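Local coordinates for protein transcriptional regulator (Mesorhizobium loti, PDB 3BHQ) that probably binds DNA at cis-regulatory sites as a TetR-family transcription factor, pairing a predicted helix-turn-helix motif with an all-helical C-terminal domain, at residues Gly90-Leu95 and Ala197-Phe202; Ser143-Leu148 and Leu161-Leu166. One frame throughout, in Å; residues are numbered along the deposited sequence.

Contact 1: Gly90-Leu95 and Ala197-Phe202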
ATOM      1  N   GLY A  90       8.663 -24.999   6.059  1.00 16.32           N
ATOM      2  CA  GLY A  90       9.585 -24.329   6.992  1.00 16.04           C
ATOM      3  C   GLY A  90      10.449 -23.272   6.317  1.00 17.01           C
ATOM      4  O   GLY A  90      10.667 -22.204   6.859  1.00 16.81           O
ATOM      5  N   GLY A  91      10.964 -23.583   5.125  1.00 15.55           N
ATOM      6  CA  GLY A  91      11.797 -22.662   4.381  1.00 15.22           C
ATOM      7  C   GLY A  91      11.050 -21.382   4.047  1.00 15.78           C
ATOM      8  O   GLY A  91      11.570 -20.292   4.260  1.00 17.15           O
ATOM      9  N   LEU A  92       9.823 -21.533   3.565  1.00 15.56           N
ATOM     10  CA  LEU A  92       8.972 -20.363   3.258  1.00 18.24           C
ATOM     11  C   LEU A  92       8.586 -19.582   4.504  1.00 18.99           C
ATOM     12  O   LEU A  92       8.480 -18.350   4.436  1.00 20.16           O
ATOM     13  CB  LEU A  92       7.731 -20.758   2.451  1.00 17.74           C
ATOM     14  CG  LEU A  92       7.997 -21.025   0.967  1.00 21.97           C
ATOM     15  CD1 LEU A  92       6.895 -21.872   0.324  1.00 21.84           C
ATOM     16  CD2 LEU A  92       8.245 -19.712   0.226  1.00 24.05           C
ATOM     17  N   GLN A  93       8.326 -20.280   5.608  1.00 17.99           N
ATOM     18  CA  GLN A  93       8.053 -19.634   6.894  1.00 19.00           C
ATOM     19  C   GLN A  93       9.235 -18.761   7.303  1.00 19.26           C
ATOM     20  O   GLN A  93       9.054 -17.607   7.695  1.00 20.74           O
ATOM     21  CB  GLN A  93       7.775 -20.618   8.007  1.00 18.14           C
ATOM     22  CG  GLN A  93       6.433 -21.293   7.960  1.00 19.64           C
ATOM     23  CD  GLN A  93       6.277 -22.398   8.988  1.00 20.57           C
ATOM     24  OE1 GLN A  93       7.224 -22.738   9.710  1.00 21.82           O
ATOM     25  NE2 GLN A  93       5.099 -22.997   9.038  1.00 22.36           N
ATOM     26  N   GLN A  94      10.462 -19.304   7.193  1.00 17.76           N
ATOM     27  CA  GLN A  94      11.646 -18.506   7.544  1.00 16.94           C
ATOM     28  C   GLN A  94      11.789 -17.291   6.653  1.00 18.07           C
ATOM     29  O   GLN A  94      12.086 -16.203   7.146  1.00 19.95           O
ATOM     30  CB  GLN A  94      12.931 -19.380   7.599  1.00 18.35           C
ATOM     31  CG  GLN A  94      12.900 -20.412   8.710  1.00 19.33           C
ATOM     32  CD  GLN A  94      12.723 -19.769  10.087  1.00 21.92           C
ATOM     33  OE1 GLN A  94      13.494 -18.889  10.462  1.00 23.54           O
ATOM     34  NE2 GLN A  94      11.699 -20.180  10.805  1.00 21.95           N
ATOM     35  N   LEU A  95      11.546 -17.443   5.356  1.00 18.24           N
ATOM     36  CA  LEU A  95      11.592 -16.295   4.430  1.00 18.83           C
ATOM     37  C   LEU A  95      10.524 -15.261   4.789  1.00 18.28           C
ATOM     38  O   LEU A  95      10.835 -14.061   4.887  1.00 20.24           O
ATOM     39  CB  LEU A  95      11.386 -16.741   2.968  1.00 19.56           C
ATOM     40  CG  LEU A  95      11.276 -15.672   1.877  1.00 21.67           C
ATOM     41  CD1 LEU A  95      12.559 -14.827   1.910  1.00 26.45           C
ATOM     42  CD2 LEU A  95      11.053 -16.263   0.506  1.00 27.84           C
ATOM     43  N   ALA A 197       0.513 -18.433   8.533  1.00 25.25           N
ATOM     44  CA  ALA A 197      -0.791 -18.515   7.904  1.00 24.18           C
ATOM     45  C   ALA A 197      -0.724 -18.112   6.405  1.00 22.38           C
ATOM     46  O   ALA A 197      -1.352 -18.750   5.569  1.00 24.54           O
ATOM     47  CB  ALA A 197      -1.795 -17.617   8.666  1.00 24.61           C
ATOM     48  N   SER A 198       0.076 -17.092   6.082  1.00 23.76           N
ATOM     49  CA  SER A 198       0.270 -16.645   4.691  1.00 22.39           C
ATOM     50  C   SER A 198       0.948 -17.761   3.853  1.00 21.21           C
ATOM     51  O   SER A 198       0.589 -18.023   2.714  1.00 22.00           O
ATOM     52  CB  SER A 198       1.105 -15.367   4.606  1.00 28.43           C
ATOM     53  OG  SER A 198       0.581 -14.342   5.445  1.00 28.87           O
ATOM     54  N   VAL A 199       1.972 -18.386   4.437  1.00 20.00           N
ATOM     55  CA  VAL A 199       2.687 -19.499   3.792  1.00 21.41           C
ATOM     56  C   VAL A 199       1.792 -20.716   3.590  1.00 19.95           C
ATOM     57  O   VAL A 199       1.843 -21.358   2.541  1.00 19.26           O
ATOM     58  CB  VAL A 199       3.968 -19.846   4.569  1.00 19.88           C
ATOM     59  CG1 VAL A 199       4.597 -21.197   4.095  1.00 19.07           C
ATOM     60  CG2 VAL A 199       4.941 -18.716   4.462  1.00 20.89           C
ATOM     61  N   GLU A 200       0.952 -21.045   4.570  1.00 20.93           N
ATOM     62  CA  GLU A 200      -0.005 -22.144   4.409  1.00 22.83           C
ATOM     63  C   GLU A 200      -0.922 -21.921   3.222  1.00 22.75           C
ATOM     64  O   GLU A 200      -1.140 -22.823   2.423  1.00 21.80           O
ATOM     65  CB  GLU A 200      -0.828 -22.346   5.675  1.00 26.44           C
ATOM     66  CG  GLU A 200      -1.799 -23.511   5.629  1.00 30.46           C
ATOM     67  CD  GLU A 200      -2.524 -23.681   6.951  1.00 35.14           C
ATOM     68  OE1 GLU A 200      -1.878 -24.141   7.916  1.00 52.84           O
ATOM     69  OE2 GLU A 200      -3.735 -23.364   7.017  1.00 55.93           O
ATOM     70  N   ALA A 201      -1.451 -20.702   3.100  1.00 21.23           N
ATOM     71  CA  ALA A 201      -2.315 -20.382   1.975  1.00 19.58           C
ATOM     72  C   ALA A 201      -1.545 -20.432   0.653  1.00 18.10           C
ATOM     73  O   ALA A 201      -2.012 -20.949  -0.356  1.00 20.46           O
ATOM     74  CB  ALA A 201      -2.945 -18.999   2.182  1.00 19.72           C
ATOM     75  N   PHE A 202      -0.340 -19.862   0.651  1.00 19.76           N
ATOM     76  CA  PHE A 202       0.540 -19.892  -0.515  1.00 19.96           C
ATOM     77  C   PHE A 202       0.800 -21.318  -1.008  1.00 20.22           C
ATOM     78  O   PHE A 202       0.701 -21.572  -2.212  1.00 20.62           O
ATOM     79  CB  PHE A 202       1.868 -19.188  -0.217  1.00 21.72           C
ATOM     80  CG  PHE A 202       2.834 -19.201  -1.375  1.00 20.62           C
ATOM     81  CD1 PHE A 202       2.820 -18.184  -2.314  1.00 24.24           C
ATOM     82  CD2 PHE A 202       3.766 -20.233  -1.510  1.00 23.83           C
ATOM     83  CE1 PHE A 202       3.731 -18.199  -3.353  1.00 22.11           C
ATOM     84  CE2 PHE A 202       4.660 -20.261  -2.572  1.00 24.38           C
ATOM     85  CZ  PHE A 202       4.630 -19.241  -3.488  1.00 19.28           C
TER
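Val199 meets Leu92 and the backbone beside it, and apolar packing carries the whole contact. Both valine methyls are used. CG1 lies against the root of the leucine side chain, 3.6 Å from Leu92 CB, while CG2 rests on the peptide that follows, with Leu92 O 3.6 Å from Val199 CG2. With CG1 anti to the valine's own backbone N (chi1 168°) and CG2 anti to its carbonyl carbon, one methyl meets the CB and the other the carbonyl of Leu92. The nearest pair of CA atoms is that of Gln93 and Val199, 6.2 Å apart. With an alanine in place of Val199, both methyls would go, and the Leu92-Gln93 peptide and the inner side of Leu92 would probably be left facing a gap between the helices.

The aromatic part is smaller. Leu92 CD1 approaches the CD2-CE2 bond of the Phe202 ring obliquely, 4.0 Å from Phe202 CD2 and equally near CE2; the two side chains cross at about a right angle. Leu92 also touches Leu203 and, on helix 56-83, Leu82, which places it in the core. Toward the outer side, the aliphatic part of Gln93 passes Val199, with Gln93 CG 4.3 Å from Val199 CG1.

The short segment axes approach to 9.3 Å at 134° between their N-to-C directions, so the two segments, on helices 88-103 and 188-206, run obliquely antiparallel. This is ordinary helix-helix packing within the all-helical C-terminal domain of a TetR-family regulator, joining helix 88-103 to helix 188-206, the last of the chain.

Contact 2: Ser143-Leu148 and Leu161-Leu166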
ATOM      1  N   SER A 143      12.828 -15.188  -9.449  1.00 22.25           N
ATOM      2  CA  SER A 143      13.987 -15.972  -9.890  1.00 24.80           C
ATOM      3  C   SER A 143      14.191 -17.173  -8.964  1.00 23.21           C
ATOM      4  O   SER A 143      14.400 -18.296  -9.432  1.00 23.87           O
ATOM      5  CB  SER A 143      15.248 -15.104  -9.977  1.00 24.03           C
ATOM      6  OG  SER A 143      16.324 -15.876 -10.455  1.00 33.64           O
ATOM      7  N   CYS A 144      14.055 -16.942  -7.657  1.00 23.86           N
ATOM      8  CA  CYS A 144      14.123 -18.023  -6.657  1.00 21.80           C
ATOM      9  C   CYS A 144      13.021 -19.090  -6.866  1.00 23.46           C
ATOM     10  O   CYS A 144      13.297 -20.294  -6.854  1.00 22.82           O
ATOM     11  CB  CYS A 144      14.090 -17.439  -5.242  1.00 25.08           C
ATOM     12  SG  CYS A 144      13.789 -18.597  -3.938  1.00 25.82           S
ATOM     13  N   PHE A 145      11.781 -18.651  -7.063  1.00 20.56           N
ATOM     14  CA  PHE A 145      10.669 -19.582  -7.297  1.00 19.76           C
ATOM     15  C   PHE A 145      10.801 -20.388  -8.602  1.00 22.18           C
ATOM     16  O   PHE A 145      10.360 -21.549  -8.660  1.00 21.83           O
ATOM     17  CB  PHE A 145       9.320 -18.854  -7.319  1.00 19.47           C
ATOM     18  CG  PHE A 145       8.840 -18.329  -5.992  1.00 20.27           C
ATOM     19  CD1 PHE A 145       9.449 -18.639  -4.750  1.00 20.56           C
ATOM     20  CD2 PHE A 145       7.668 -17.584  -5.986  1.00 18.42           C
ATOM     21  CE1 PHE A 145       8.913 -18.130  -3.539  1.00 21.79           C
ATOM     22  CE2 PHE A 145       7.116 -17.105  -4.773  1.00 22.02           C
ATOM     23  CZ  PHE A 145       7.735 -17.364  -3.578  1.00 19.41           C
ATOM     24  N   GLN A 146      11.373 -19.768  -9.632  1.00 21.48           N
ATOM     25  CA  GLN A 146      11.594 -20.463 -10.918  1.00 22.99           C
ATOM     26  C   GLN A 146      12.551 -21.623 -10.726  1.00 24.78           C
ATOM     27  O   GLN A 146      12.304 -22.731 -11.239  1.00 24.31           O
ATOM     28  CB  GLN A 146      12.142 -19.521 -11.994  1.00 23.11           C
ATOM     29  CG  GLN A 146      12.326 -20.178 -13.394  1.00 24.52           C
ATOM     30  CD  GLN A 146      11.030 -20.737 -13.937  1.00 35.53           C
ATOM     31  OE1 GLN A 146      10.129 -19.985 -14.324  1.00 42.13           O
ATOM     32  NE2 GLN A 146      10.930 -22.072 -13.980  1.00 38.50           N
ATOM     33  N   LYS A 147      13.640 -21.363 -10.005  1.00 24.28           N
ATOM     34  CA  LYS A 147      14.631 -22.402  -9.681  1.00 27.65           C
ATOM     35  C   LYS A 147      14.008 -23.499  -8.819  1.00 26.03           C
ATOM     36  O   LYS A 147      14.226 -24.682  -9.070  1.00 25.65           O
ATOM     37  CB  LYS A 147      15.876 -21.798  -9.032  1.00 28.56           C
ATOM     38  CG  LYS A 147      16.642 -20.879  -9.985  1.00 30.52           C
ATOM     39  CD  LYS A 147      17.762 -20.108  -9.294  1.00 32.67           C
ATOM     40  CE  LYS A 147      18.270 -18.974 -10.187  1.00 37.04           C
ATOM     41  NZ  LYS A 147      19.237 -18.091  -9.483  1.00 50.06           N
ATOM     42  N   LEU A 148      13.192 -23.118  -7.832  1.00 23.52           N
ATOM     43  CA  LEU A 148      12.481 -24.107  -7.006  1.00 22.86           C
ATOM     44  C   LEU A 148      11.482 -24.927  -7.835  1.00 21.99           C
ATOM     45  O   LEU A 148      11.288 -26.107  -7.561  1.00 23.55           O
ATOM     46  CB  LEU A 148      11.764 -23.446  -5.815  1.00 23.18           C
ATOM     47  CG  LEU A 148      12.679 -22.869  -4.733  1.00 21.85           C
ATOM     48  CD1 LEU A 148      11.882 -22.008  -3.786  1.00 19.16           C
ATOM     49  CD2 LEU A 148      13.423 -23.992  -3.981  1.00 21.49           C
ATOM     50  N   LEU A 161       4.133 -13.459 -10.666  1.00 26.65           N
ATOM     51  CA  LEU A 161       2.753 -13.376 -10.127  1.00 27.05           C
ATOM     52  C   LEU A 161       2.679 -14.068  -8.769  1.00 22.52           C
ATOM     53  O   LEU A 161       2.140 -13.483  -7.810  1.00 24.37           O
ATOM     54  CB  LEU A 161       1.739 -13.985 -11.089  1.00 28.91           C
ATOM     55  CG  LEU A 161       0.252 -13.928 -10.670  1.00 30.93           C
ATOM     56  CD1 LEU A 161      -0.219 -12.526 -10.539  1.00 30.94           C
ATOM     57  CD2 LEU A 161      -0.609 -14.674 -11.669  1.00 32.81           C
ATOM     58  N   ALA A 162       3.277 -15.246  -8.693  1.00 21.87           N
ATOM     59  CA  ALA A 162       3.327 -16.062  -7.446  1.00 21.04           C
ATOM     60  C   ALA A 162       4.048 -15.278  -6.356  1.00 21.51           C
ATOM     61  O   ALA A 162       3.593 -15.247  -5.220  1.00 18.30           O
ATOM     62  CB  ALA A 162       3.990 -17.360  -7.682  1.00 21.49           C
ATOM     63  N   ALA A 163       5.136 -14.600  -6.709  1.00 21.12           N
ATOM     64  CA  ALA A 163       5.834 -13.749  -5.747  1.00 19.74           C
ATOM     65  C   ALA A 163       4.914 -12.646  -5.241  1.00 19.19           C
ATOM     66  O   ALA A 163       4.820 -12.444  -4.020  1.00 18.85           O
ATOM     67  CB  ALA A 163       7.152 -13.166  -6.362  1.00 19.29           C
ATOM     68  N   SER A 164       4.187 -11.962  -6.145  1.00 19.79           N
ATOM     69  CA  SER A 164       3.275 -10.891  -5.706  1.00 19.73           C
ATOM     70  C   SER A 164       2.170 -11.462  -4.799  1.00 18.50           C
ATOM     71  O   SER A 164       1.742 -10.780  -3.885  1.00 20.61           O
ATOM     72  CB  SER A 164       2.655 -10.123  -6.888  1.00 24.57           C
ATOM     73  OG  SER A 164       1.613 -10.852  -7.502  1.00 27.20           O
ATOM     74  N   HIS A 165       1.742 -12.704  -5.052  1.00 18.56           N
ATOM     75  CA  HIS A 165       0.739 -13.363  -4.184  1.00 19.61           C
ATOM     76  C   HIS A 165       1.244 -13.610  -2.780  1.00 19.69           C
ATOM     77  O   HIS A 165       0.526 -13.346  -1.810  1.00 20.02           O
ATOM     78  CB  HIS A 165       0.190 -14.633  -4.813  1.00 19.61           C
ATOM     79  CG  HIS A 165      -0.669 -14.371  -6.014  1.00 18.18           C
ATOM     80  ND1 HIS A 165      -1.060 -15.371  -6.868  1.00 19.38           N
ATOM     81  CD2 HIS A 165      -1.161 -13.222  -6.523  1.00 18.44           C
ATOM     82  CE1 HIS A 165      -1.826 -14.862  -7.815  1.00 19.82           C
ATOM     83  NE2 HIS A 165      -1.903 -13.556  -7.631  1.00 18.68           N
ATOM     84  N   LEU A 166       2.488 -14.107  -2.653  1.00 18.92           N
ATOM     85  CA  LEU A 166       3.093 -14.302  -1.321  1.00 18.22           C
ATOM     86  C   LEU A 166       3.188 -12.933  -0.608  1.00 19.37           C
ATOM     87  O   LEU A 166       2.751 -12.794   0.526  1.00 18.06           O
ATOM     88  CB  LEU A 166       4.492 -14.953  -1.426  1.00 18.94           C
ATOM     89  CG  LEU A 166       5.182 -15.145  -0.069  1.00 19.96           C
ATOM     90  CD1 LEU A 166       4.341 -16.042   0.911  1.00 19.62           C
ATOM     91  CD2 LEU A 166       6.637 -15.668  -0.233  1.00 20.91           C
TER
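Phe145 reaches across to the backbone of Ala162 and Ala163 where the two segments, their axes 10.0 Å apart at closest approach, run at 114° to each other. Its ring is the one group of residues 143-148 that makes the contact, and the facing alanines leave the helix surface low enough for it to reach the main chain. CE2 is the leading atom: Phe145 CE2 lies 3.7 Å from Ala163 CA, and the carbonyl carbon of Ala162 sits at the ring edge, near its plane. Next to it, the methyl of Ala162 packs beside the ring, with Phe145 CD2 4.1 Å from Ala162 CB. One turn further on, Leu166 CD2 also comes in at the edge, 3.9 Å from Phe145 CZ. That leucine extends with CG anti to its backbone N (chi1 178°), and the two side chains cross at about a right angle.

Within 161-166, Ser164 OG donates a 2.7 Å hydrogen bond to Leu161 O, in the carbonyl plane and on a lone pair. The same oxygen accepts from His165 N, so two bonds grip it and the serine hydroxyl is turned back onto its own helix.

Helix 123-150 thus meets the start of helix 159-181, with Ile154 and Thr156 of the connecting loop also against Phe145. Cys144 and Leu148 touch helix 56-83, while His165 packs on Met169 of the second subunit.

The two contacts have centres about 13 Å apart on the same side of the chain's centre, and share a single hydrophobic core. Along the chain, 90-95 comes first, then both segments of contact 2, then 197-202, so contact 1 pairs segments far apart in sequence, and contact 2 pairs two that lie between them along the chain. Phe202 joins the two: its CZ lies 3.5 Å from Phe145 CE2, with the ring planes at about 40°, and it also packs on Leu166. Helices 159-181 and 188-206 follow each other in sequence and both touch the second subunit, with Ala201 packing on its His165, so this core lies directly behind the dimer interface.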